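PDB 2JFR: Ser-thr phosphatase MSPP from Mycobacterium smegmatis, which probably removes phosphate groups from phosphoserine and phosphothreonine of proteins, as a metal-dependent phosphatase of the PPM (PP2C) family. Local coordinates for residues A[30-41]-A[87-98]; A[67-78]-A[159-170]. All coordinates share one frame; numbering follows the deposited sequence. Where two conformers were deposited one is given.

Contact 1 of 2, residues A[30-41]-A[87-98]; sequences ILYAVADGFGAR and VSGTTLTAVAVF. With MG (magnesium ion), chain B; MN (manganese (II) ion), chain C.
F38, on one of two antiparallel inner strands (31-38 and 89-96) of a PP2C beta-sandwich sheet, lays its ring across the backbone of the other, with G89 N 3.6 Å above the plane and over the ring centre. G89 CA makes a CH-pi contact on the same face, and V87 CG1, from the loop just before strand 89-96, packs against CE1. F38 can fold over this glycine because its CG sits between backbone N and carbonyl carbon (chi1 69°). The Y32 ring has V95 O at its edge and V97 CG2 beside CE2. I30 CD1 meets the F98 ring at CD1, the two side chains crossing at about a right angle. Paired backbone bonds join Y32 to V95, V34 to T93 and F38 to G89. At D36 the pattern is broken: D36 N donates to T91 OG1 (2.8 Å), a side-chain hydroxyl in place of a carbonyl, while T91 N reaches D36 O from above the carbonyl plane. T91 OG1 also bonds the S113 side chain. This irregularity lies at the metal site. The D36 carboxylate bridges the two metals, OD1 on magnesium (2.0 Å) and OD2 on manganese (2.1 Å); G37 O also binds magnesium, and D186 and D224 help complete the manganese shell. Water 2 joins both ions. A33, A35, L92 and A94 line the face toward the helices, whereas Y32 and V34 meet strand 226-233. Just past strand 31-38, R41 N donates to S88 OG at 2.9 Å, S88 being the residue before strand 89-96.

Contact 2 of 2, residues A[67-78]-A[159-170]; sequences LEAVQQANLRVF and ALGIGPHIGPDV
N74 reaches from helix 63-81 into the 159-170 loop, which passes along this helix of the PP2C sandwich where it packs on the sheet, before entering edge strand 169-172. Its CB lies against I166 CD1 (3.7 Å), and CG, anti to the backbone N (chi1 -180°), carries the amide into the turn at 161-164. OD1 accepts G161 N at 2.8 Å, the N-H pointing almost straight at it (170°) though tilted from the carbonyl plane, and water 8 also lies within hydrogen-bonding reach of this oxygen. I166 CG2 packs beside it. ND2 donates to G163 O (2.9 Å), approaching in the plane of that carbonyl, and to water 7, which also lies within hydrogen-bonding reach of Q71 O and P164 O. The two ends of the buried amide each hold a glycine of the turn, G161 N and G163 O, which fixes the rotation of the amide. One turn further along the helix, F78 lays its ring on the turn: G163 CA stands over one face in a CH-pi contact, 3.7 Å from the centroid, P164 CD covers the same face nearer CE2, and G161 O lies at the edge in the ring plane. V77 CG1 presses on G161 CA, while its CG2 meets L160 CD2. L160 CD1 lies near A73 and V70 and also meets L92 of the sheet, and L160 touches T90 as well. Toward the helix start V70 CG1 touches I166 CD1, the two side chains crossing at about a right angle. The Q71 chain, bent at chi2 (-68°), brings NE2 to I166 O at 3.2 Å; the acceptor lies in its amide plane, but NE2 stands above the plane of the carbonyl.

In the fold
From the N terminus, the chain passes through strand 31-38, helices 42-59 and 63-81, and then strand 89-96. Contact 1 closes this largely helical excursion by pairing the two strands. Contact 2 starts within that excursion, on helix 63-81, and closes only after the chain has run through strands 106-110, 115-119 and 122-125 and two short helices to reach 159-170, so the two closures cross. Contact 1 joins two inner strands of the sheet, contact 2 joins helix 63-81 to the loop leading into edge strand 169-172, and the two meet where T90 O and L160 N make a probable hydrogen bond and L92 packs on L160.

Contact 1 of 2, residues A[30-41]-A[87-98]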
loop_
_atom_site.group_PDB
_atom_site.type_symbol
_atom_site.label_atom_id
_atom_site.label_comp_id
_atom_site.label_asym_id
_atom_site.label_seq_id
_atom_site.Cartn_x
_atom_site.Cartn_y
_atom_site.Cartn_z
ATOM N N ILE A 30 -1.897 9.449 -12.436
ATOM C CA ILE A 30 -3.055 8.802 -11.779
ATOM C C ILE A 30 -2.631 7.525 -11.052
ATOM O O ILE A 30 -3.522 6.866 -10.513
ATOM C CB ILE A 30 -4.175 8.503 -12.799
ATOM C CG1 ILE A 30 -3.792 7.441 -13.829
ATOM C CG2 ILE A 30 -4.590 9.810 -13.430
ATOM C CD1 ILE A 30 -5.022 6.924 -14.558
ATOM N N LEU A 31 -1.344 7.195 -11.048
ATOM C CA LEU A 31 -0.862 5.959 -10.421
ATOM C C LEU A 31 -0.183 6.254 -9.086
ATOM O O LEU A 31 0.723 7.096 -8.990
ATOM C CB LEU A 31 0.154 5.267 -11.344
ATOM C CG LEU A 31 0.697 3.951 -10.826
ATOM C CD1 LEU A 31 -0.390 2.890 -10.735
ATOM C CD2 LEU A 31 1.849 3.457 -11.707
ATOM N N TYR A 32 -0.595 5.507 -8.082
ATOM C CA TYR A 32 -0.115 5.656 -6.708
ATOM C C TYR A 32 0.153 4.282 -6.174
ATOM O O TYR A 32 -0.618 3.365 -6.388
ATOM C CB TYR A 32 -1.160 6.369 -5.850
ATOM C CG TYR A 32 -1.453 7.748 -6.403
ATOM C CD1 TYR A 32 -0.666 8.820 -6.046
ATOM C CD2 TYR A 32 -2.446 7.958 -7.334
ATOM C CE1 TYR A 32 -0.880 10.075 -6.553
ATOM C CE2 TYR A 32 -2.642 9.242 -7.881
ATOM C CZ TYR A 32 -1.848 10.249 -7.471
ATOM O OH TYR A 32 -2.063 11.509 -8.037
ATOM N N ALA A 33 1.237 4.107 -5.392
ATOM C CA ALA A 33 1.499 2.777 -4.882
ATOM C C ALA A 33 2.389 2.834 -3.648
ATOM O O ALA A 33 3.198 3.756 -3.478
ATOM C CB ALA A 33 2.167 1.891 -5.943
ATOM N N VAL A 34 2.261 1.796 -2.851
ATOM C CA VAL A 34 3.190 1.469 -1.770
ATOM C C VAL A 34 3.628 0.033 -1.936
ATOM O O VAL A 34 2.829 -0.841 -2.248
ATOM C CB VAL A 34 2.541 1.692 -0.390
ATOM C CG1 VAL A 34 3.426 1.188 0.753
ATOM C CG2 VAL A 34 2.170 3.145 -0.198
ATOM N N ALA A 35 4.914 -0.189 -1.656
ATOM C CA ALA A 35 5.492 -1.537 -1.641
ATOM C C ALA A 35 6.294 -1.683 -0.352
ATOM O O ALA A 35 7.184 -0.885 -0.091
ATOM C CB ALA A 35 6.375 -1.753 -2.857
ATOM N N ASP A 36 5.963 -2.691 0.429
ATOM C CA ASP A 36 6.660 -2.961 1.691
ATOM C C ASP A 36 7.516 -4.200 1.502
ATOM O O ASP A 36 7.020 -5.328 1.444
ATOM C CB ASP A 36 5.630 -3.187 2.807
ATOM C CG ASP A 36 6.263 -3.531 4.146
ATOM O OD1 ASP A 36 7.484 -3.808 4.140
ATOM O OD2 ASP A 36 5.526 -3.511 5.145
ATOM N N GLY A 37 8.816 -3.978 1.364
ATOM C CA GLY A 37 9.748 -5.077 1.196
ATOM C C GLY A 37 10.024 -5.793 2.491
ATOM O O GLY A 37 9.934 -5.239 3.572
ATOM N N PHE A 38 10.454 -7.047 2.348
ATOM C CA PHE A 38 10.866 -7.874 3.444
ATOM C C PHE A 38 12.077 -8.700 3.045
ATOM O O PHE A 38 12.270 -8.978 1.855
ATOM C CB PHE A 38 9.755 -8.791 3.968
ATOM C CG PHE A 38 9.344 -9.896 3.049
ATOM C CD1 PHE A 38 10.012 -11.128 3.069
ATOM C CD2 PHE A 38 8.296 -9.681 2.139
ATOM C CE1 PHE A 38 9.680 -12.158 2.244
ATOM C CE2 PHE A 38 7.965 -10.796 1.295
ATOM C CZ PHE A 38 8.695 -11.996 1.380
ATOM N N GLY A 39 12.790 -9.172 4.033
ATOM C CA GLY A 39 13.937 -10.016 3.856
ATOM C C GLY A 39 15.213 -9.190 3.720
ATOM O O GLY A 39 15.227 -7.974 3.729
ATOM N N ALA A 40 16.317 -9.950 3.570
ATOM C CA ALA A 40 17.631 -9.304 3.493
ATOM C C ALA A 40 17.734 -8.330 2.355
ATOM O O ALA A 40 18.505 -7.375 2.443
ATOM C CB ALA A 40 18.722 -10.358 3.353
ATOM N N ARG A 41 16.991 -8.556 1.275
ATOM C CA ARG A 41 17.022 -7.673 0.136
ATOM C C ARG A 41 15.609 -7.079 -0.101
ATOM O O ARG A 41 15.250 -6.749 -1.228
ATOM C CB ARG A 41 17.562 -8.374 -1.094
ATOM C CG ARG A 41 19.015 -8.745 -1.045
ATOM C CD ARG A 41 19.594 -9.531 -2.199
ATOM N NE ARG A 41 19.634 -8.731 -3.403
ATOM C CZ ARG A 41 19.979 -9.068 -4.615
ATOM N NH1 ARG A 41 20.379 -10.303 -4.851
ATOM N NH2 ARG A 41 19.956 -8.228 -5.634
ATOM N N VAL A 87 14.511 -15.913 1.466
ATOM C CA VAL A 87 13.498 -15.299 0.680
ATOM C C VAL A 87 13.389 -13.785 1.014
ATOM O O VAL A 87 13.247 -13.411 2.178
ATOM C CB VAL A 87 12.132 -15.982 0.897
ATOM C CG1 VAL A 87 11.022 -15.292 0.131
ATOM C CG2 VAL A 87 12.245 -17.475 0.472
ATOM N N SER A 88 13.443 -12.959 -0.022
ATOM C CA SER A 88 13.077 -11.547 0.021
ATOM C C SER A 88 11.962 -11.326 -1.003
ATOM O O SER A 88 11.855 -11.995 -2.016
ATOM C CB SER A 88 14.241 -10.643 -0.285
ATOM O OG SER A 88 15.246 -10.762 0.734
ATOM N N GLY A 89 11.137 -10.338 -0.719
ATOM C CA GLY A 89 10.031 -10.021 -1.618
ATOM C C GLY A 89 9.410 -8.746 -1.131
ATOM O O GLY A 89 9.975 -7.992 -0.325
ATOM N N THR A 90 8.186 -8.463 -1.620
ATOM C CA THR A 90 7.527 -7.224 -1.252
ATOM C C THR A 90 6.035 -7.360 -1.372
ATOM O O THR A 90 5.519 -8.111 -2.172
ATOM C CB THR A 90 8.043 -6.055 -2.143
ATOM O OG1 THR A 90 7.541 -4.808 -1.665
ATOM C CG2 THR A 90 7.756 -6.244 -3.603
ATOM N N THR A 91 5.346 -6.563 -0.575
ATOM C CA THR A 91 3.945 -6.268 -0.843
ATOM C C THR A 91 3.860 -5.293 -1.991
ATOM O O THR A 91 4.845 -4.605 -2.340
ATOM C CB THR A 91 3.234 -5.715 0.369
ATOM O OG1 THR A 91 3.662 -4.360 0.504
ATOM C CG2 THR A 91 3.471 -6.489 1.635
ATOM N N LEU A 92 2.661 -5.126 -2.542
ATOM C CA LEU A 92 2.403 -4.042 -3.461
ATOM C C LEU A 92 0.937 -3.728 -3.415
ATOM O O LEU A 92 0.101 -4.619 -3.596
ATOM C CB LEU A 92 2.796 -4.436 -4.874
ATOM C CG LEU A 92 2.490 -3.354 -5.962
ATOM C CD1 LEU A 92 3.270 -2.105 -5.716
ATOM C CD2 LEU A 92 2.766 -3.923 -7.364
ATOM N N THR A 93 0.605 -2.438 -3.220
ATOM C CA THR A 93 -0.747 -1.948 -3.377
ATOM C C THR A 93 -0.670 -0.761 -4.329
ATOM O O THR A 93 0.034 0.208 -4.017
ATOM C CB THR A 93 -1.378 -1.547 -2.069
ATOM O OG1 THR A 93 -1.474 -2.736 -1.299
ATOM C CG2 THR A 93 -2.742 -0.919 -2.243
ATOM N N ALA A 94 -1.347 -0.876 -5.446
ATOM C CA ALA A 94 -1.336 0.159 -6.479
ATOM C C ALA A 94 -2.770 0.619 -6.720
ATOM O O ALA A 94 -3.701 -0.197 -6.805
ATOM C CB ALA A 94 -0.735 -0.393 -7.763
ATOM N N VAL A 95 -2.920 1.908 -6.841
ATOM C CA VAL A 95 -4.177 2.559 -7.194
ATOM C C VAL A 95 -3.985 3.320 -8.470
ATOM O O VAL A 95 -3.048 4.094 -8.603
ATOM C CB VAL A 95 -4.615 3.521 -6.064
ATOM C CG1 VAL A 95 -5.765 4.397 -6.516
ATOM C CG2 VAL A 95 -4.968 2.752 -4.803
ATOM N N ALA A 96 -4.898 3.115 -9.425
ATOM C CA ALA A 96 -4.971 3.931 -10.607
ATOM C C ALA A 96 -6.299 4.667 -10.578
ATOM O O ALA A 96 -7.358 4.035 -10.578
ATOM C CB ALA A 96 -4.836 3.123 -11.880
ATOM N N VAL A 97 -6.234 6.003 -10.554
ATOM C CA VAL A 97 -7.449 6.809 -10.474
ATOM C C VAL A 97 -7.969 7.041 -11.896
ATOM O O VAL A 97 -7.923 8.159 -12.433
ATOM C CB VAL A 97 -7.261 8.100 -9.684
ATOM C CG1 VAL A 97 -8.589 8.760 -9.465
ATOM C CG2 VAL A 97 -6.555 7.825 -8.351
ATOM N N PHE A 98 -8.418 5.967 -12.517
ATOM C CA PHE A 98 -8.987 6.039 -13.857
ATOM C C PHE A 98 -10.302 6.811 -13.868
ATOM O O PHE A 98 -11.072 6.759 -12.911
ATOM C CB PHE A 98 -9.284 4.644 -14.378
ATOM C CG PHE A 98 -8.116 3.730 -14.595
ATOM C CD1 PHE A 98 -7.120 4.078 -15.491
ATOM C CD2 PHE A 98 -8.023 2.514 -13.947
ATOM C CE1 PHE A 98 -6.068 3.207 -15.719
ATOM C CE2 PHE A 98 -7.002 1.606 -14.199
ATOM C CZ PHE A 98 -6.037 1.980 -15.104
HETATM MG MG MG B . 9.084 -4.319 5.222
HETATM MN MN MN C . 6.034 -3.356 7.177
HETATM O O HOH W 1 15.648 -12.779 3.609
HETATM O O HOH W 2 8.207 -3.780 7.076
HETATM O O HOH W 3 10.927 -4.653 6.099
HETATM O O HOH W 4 9.623 -2.343 4.907
HETATM O O HOH W 5 8.294 -6.135 5.735
HETATM O O HOH W 6 5.937 -5.382 7.499
#

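Contact 2 of 2, residues A[67-78]-A[159-170]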
loop_
_atom_site.group_PDB
_atom_site.type_symbol
_atom_site.label_atom_id
_atom_site.label_comp_id
_atom_site.label_asym_id
_atom_site.label_seq_id
_atom_site.Cartn_x
_atom_site.Cartn_y
_atom_site.Cartn_z
ATOM N N LEU A 67 -2.415 -4.419 -14.697
ATOM C CA LEU A 67 -2.278 -5.810 -14.261
ATOM C C LEU A 67 -1.035 -6.446 -14.849
ATOM O O LEU A 67 -0.303 -7.188 -14.177
ATOM C CB LEU A 67 -3.526 -6.632 -14.567
ATOM C CG LEU A 67 -4.732 -6.209 -13.779
ATOM C CD1 LEU A 67 -5.975 -6.855 -14.371
ATOM C CD2 LEU A 67 -4.557 -6.590 -12.321
ATOM N N GLU A 68 -0.763 -6.179 -16.125
ATOM C CA GLU A 68 0.456 -6.654 -16.797
ATOM C C GLU A 68 1.707 -6.114 -16.093
ATOM O O GLU A 68 2.679 -6.829 -15.922
ATOM C CB GLU A 68 0.476 -6.296 -18.265
ATOM C CG GLU A 68 1.659 -6.888 -19.011
ATOM C CD GLU A 68 1.977 -8.330 -18.865
ATOM O OE1 GLU A 68 1.177 -9.241 -18.546
ATOM O OE2 GLU A 68 3.156 -8.712 -19.135
ATOM N N ALA A 69 1.655 -4.850 -15.706
ATOM C CA ALA A 69 2.810 -4.222 -15.053
ATOM C C ALA A 69 3.079 -4.865 -13.712
ATOM O O ALA A 69 4.237 -5.035 -13.327
ATOM C CB ALA A 69 2.560 -2.740 -14.909
ATOM N N VAL A 70 2.021 -5.254 -12.993
ATOM C CA VAL A 70 2.207 -5.958 -11.735
ATOM C C VAL A 70 2.828 -7.336 -11.991
ATOM O O VAL A 70 3.718 -7.753 -11.257
ATOM C CB VAL A 70 0.871 -6.047 -10.990
ATOM C CG1 VAL A 70 0.973 -6.981 -9.761
ATOM C CG2 VAL A 70 0.415 -4.637 -10.558
ATOM N N GLN A 71 2.378 -8.049 -13.025
ATOM C CA GLN A 71 2.960 -9.298 -13.381
ATOM C C GLN A 71 4.422 -9.128 -13.736
ATOM O O GLN A 71 5.269 -9.935 -13.323
ATOM C CB GLN A 71 2.254 -9.924 -14.576
ATOM C CG GLN A 71 0.816 -10.364 -14.339
ATOM C CD GLN A 71 0.775 -11.537 -13.388
ATOM O OE1 GLN A 71 1.505 -12.511 -13.451
ATOM N NE2 GLN A 71 -0.112 -11.459 -12.443
ATOM N N GLN A 72 4.772 -8.104 -14.498
ATOM C CA GLN A 72 6.145 -7.890 -14.867
ATOM C C GLN A 72 6.988 -7.525 -13.656
ATOM O O GLN A 72 8.142 -7.953 -13.563
ATOM C CB GLN A 72 6.192 -6.807 -15.932
ATOM C CG GLN A 72 5.705 -7.332 -17.291
ATOM C CD GLN A 72 6.360 -8.690 -17.704
ATOM O OE1 GLN A 72 7.571 -8.857 -17.735
ATOM N NE2 GLN A 72 5.547 -9.762 -17.917
ATOM N N ALA A 73 6.446 -6.762 -12.733
ATOM C CA ALA A 73 7.150 -6.432 -11.505
ATOM C C ALA A 73 7.469 -7.710 -10.721
ATOM O O ALA A 73 8.578 -7.900 -10.233
ATOM C CB ALA A 73 6.356 -5.457 -10.651
ATOM N N ASN A 74 6.467 -8.597 -10.607
ATOM C CA ASN A 74 6.697 -9.878 -9.939
ATOM C C ASN A 74 7.847 -10.644 -10.588
ATOM O O ASN A 74 8.725 -11.141 -9.897
ATOM C CB ASN A 74 5.403 -10.694 -9.975
ATOM C CG ASN A 74 5.609 -12.003 -9.296
ATOM O OD1 ASN A 74 5.818 -12.050 -8.094
ATOM N ND2 ASN A 74 5.595 -13.083 -10.073
ATOM N N LEU A 75 7.783 -10.770 -11.894
ATOM C CA LEU A 75 8.775 -11.587 -12.588
ATOM C C LEU A 75 10.157 -10.961 -12.439
ATOM O O LEU A 75 11.126 -11.687 -12.236
ATOM C CB LEU A 75 8.374 -11.772 -14.046
ATOM C CG LEU A 75 9.292 -12.721 -14.819
ATOM C CD1 LEU A 75 9.235 -14.116 -14.215
ATOM C CD2 LEU A 75 8.870 -12.740 -16.276
ATOM N N ARG A 76 10.260 -9.671 -12.563
ATOM C CA ARG A 76 11.574 -9.027 -12.489
ATOM C C ARG A 76 12.161 -9.169 -11.116
ATOM O O ARG A 76 13.340 -9.494 -10.981
ATOM C CB ARG A 76 11.497 -7.544 -12.902
ATOM C CG ARG A 76 12.839 -6.915 -13.087
ATOM C CD ARG A 76 13.579 -7.475 -14.311
ATOM N NE ARG A 76 15.025 -7.551 -14.209
ATOM C CZ ARG A 76 15.833 -8.592 -14.385
ATOM N NH1 ARG A 76 15.402 -9.809 -14.692
ATOM N NH2 ARG A 76 17.145 -8.411 -14.254
ATOM N N VAL A 77 11.372 -8.968 -10.053
ATOM C CA VAL A 77 11.881 -9.175 -8.705
ATOM C C VAL A 77 12.291 -10.604 -8.488
ATOM O O VAL A 77 13.336 -10.877 -7.909
ATOM C CB VAL A 77 10.898 -8.664 -7.669
ATOM C CG1 VAL A 77 11.408 -8.970 -6.260
ATOM C CG2 VAL A 77 10.641 -7.158 -7.809
ATOM N N PHE A 78 11.456 -11.536 -8.945
ATOM C CA PHE A 78 11.799 -12.963 -8.757
ATOM C C PHE A 78 13.057 -13.343 -9.552
ATOM O O PHE A 78 13.904 -14.101 -8.999
ATOM C CB PHE A 78 10.623 -13.826 -9.165
ATOM C CG PHE A 78 10.931 -15.293 -9.019
ATOM C CD1 PHE A 78 11.232 -15.837 -7.774
ATOM C CD2 PHE A 78 10.903 -16.112 -10.100
ATOM C CE1 PHE A 78 11.543 -17.175 -7.630
ATOM C CE2 PHE A 78 11.201 -17.472 -10.002
ATOM C CZ PHE A 78 11.494 -17.982 -8.725
ATOM N N ALA A 159 2.809 -12.578 -1.760
ATOM C CA ALA A 159 3.845 -11.565 -1.888
ATOM C C ALA A 159 4.317 -11.534 -3.296
ATOM O O ALA A 159 4.238 -12.527 -4.029
ATOM C CB ALA A 159 4.991 -11.834 -0.940
ATOM N N LEU A 160 4.864 -10.395 -3.695
ATOM C CA LEU A 160 5.457 -10.192 -4.980
ATOM C C LEU A 160 6.934 -10.484 -4.934
ATOM O O LEU A 160 7.653 -10.131 -4.009
ATOM C CB LEU A 160 5.122 -8.761 -5.408
ATOM C CG LEU A 160 5.501 -8.361 -6.819
ATOM C CD1 LEU A 160 4.559 -7.343 -7.403
ATOM C CD2 LEU A 160 6.950 -7.849 -6.861
ATOM N N GLY A 161 7.397 -11.153 -6.000
ATOM C CA GLY A 161 8.784 -11.394 -6.187
ATOM C C GLY A 161 9.335 -12.688 -5.638
ATOM O O GLY A 161 10.538 -12.917 -5.734
ATOM N N ILE A 162 8.454 -13.578 -5.107
ATOM C CA ILE A 162 8.889 -14.828 -4.458
ATOM C C ILE A 162 8.709 -16.016 -5.348
ATOM O O ILE A 162 9.211 -17.119 -4.978
ATOM C CB ILE A 162 8.225 -15.022 -3.078
ATOM C CG1 ILE A 162 6.722 -15.312 -3.174
ATOM C CG2 ILE A 162 8.545 -13.858 -2.171
ATOM C CD1 ILE A 162 6.133 -15.831 -1.909
ATOM N N GLY A 163 8.043 -15.891 -6.447
ATOM C CA GLY A 163 7.865 -17.014 -7.381
ATOM C C GLY A 163 7.328 -16.421 -8.659
ATOM O O GLY A 163 7.025 -15.239 -8.737
ATOM N N PRO A 164 7.270 -17.217 -9.689
ATOM C CA PRO A 164 6.942 -16.739 -11.022
ATOM C C PRO A 164 5.471 -16.404 -11.223
ATOM O O PRO A 164 5.153 -15.720 -12.229
ATOM C CB PRO A 164 7.398 -17.850 -11.974
ATOM C CG PRO A 164 7.199 -19.033 -11.120
ATOM C CD PRO A 164 7.675 -18.667 -9.727
ATOM N N HIS A 165 4.592 -16.821 -10.364
ATOM C CA HIS A 165 3.194 -16.486 -10.513
ATOM C C HIS A 165 2.622 -15.849 -9.252
ATOM O O HIS A 165 2.870 -16.202 -8.090
ATOM C CB HIS A 165 2.466 -17.789 -10.824
ATOM C CG HIS A 165 3.005 -18.440 -12.056
ATOM N ND1 HIS A 165 3.831 -19.516 -12.024
ATOM C CD2 HIS A 165 2.833 -18.150 -13.369
ATOM C CE1 HIS A 165 4.171 -19.900 -13.238
ATOM N NE2 HIS A 165 3.557 -19.078 -14.061
ATOM N N ILE A 166 1.781 -14.836 -9.572
ATOM C CA ILE A 166 1.028 -14.208 -8.494
ATOM C C ILE A 166 -0.376 -13.924 -8.990
ATOM O O ILE A 166 -0.645 -13.737 -10.198
ATOM C CB ILE A 166 1.515 -12.841 -7.973
ATOM C CG1 ILE A 166 1.774 -11.888 -9.138
ATOM C CG2 ILE A 166 2.769 -13.007 -7.179
ATOM C CD1 ILE A 166 1.972 -10.474 -8.721
ATOM N N GLY A 167 -1.257 -13.904 -7.948
ATOM C CA GLY A 167 -2.639 -13.590 -8.166
ATOM C C GLY A 167 -3.042 -12.422 -7.227
ATOM O O GLY A 167 -3.583 -12.674 -6.175
ATOM N N PRO A 168 -2.799 -11.201 -7.684
ATOM C CA PRO A 168 -3.198 -10.080 -6.857
ATOM C C PRO A 168 -4.730 -9.970 -6.824
ATOM O O PRO A 168 -5.433 -10.390 -7.723
ATOM C CB PRO A 168 -2.609 -8.851 -7.574
ATOM C CG PRO A 168 -2.587 -9.214 -8.995
ATOM C CD PRO A 168 -2.199 -10.698 -8.966
ATOM N N ASP A 169 -5.227 -9.339 -5.772
ATOM C CA ASP A 169 -6.609 -8.891 -5.775
ATOM C C ASP A 169 -6.711 -7.662 -6.688
ATOM O O ASP A 169 -5.776 -6.851 -6.748
ATOM C CB ASP A 169 -7.060 -8.537 -4.390
ATOM C CG ASP A 169 -7.300 -9.714 -3.458
ATOM O OD1 ASP A 169 -7.339 -10.881 -3.952
ATOM O OD2 ASP A 169 -7.402 -9.496 -2.240
ATOM N N VAL A 170 -7.837 -7.543 -7.364
ATOM C CA VAL A 170 -8.116 -6.471 -8.322
ATOM C C VAL A 170 -9.534 -6.034 -8.100
ATOM O O VAL A 170 -10.425 -6.880 -8.241
ATOM C CB VAL A 170 -7.928 -6.961 -9.756
ATOM C CG1 VAL A 170 -8.238 -5.823 -10.745
ATOM C CG2 VAL A 170 -6.541 -7.534 -9.937
HETATM O O HOH W 7 4.535 -12.752 -12.730
HETATM O O HOH W 8 5.647 -13.836 -5.987
#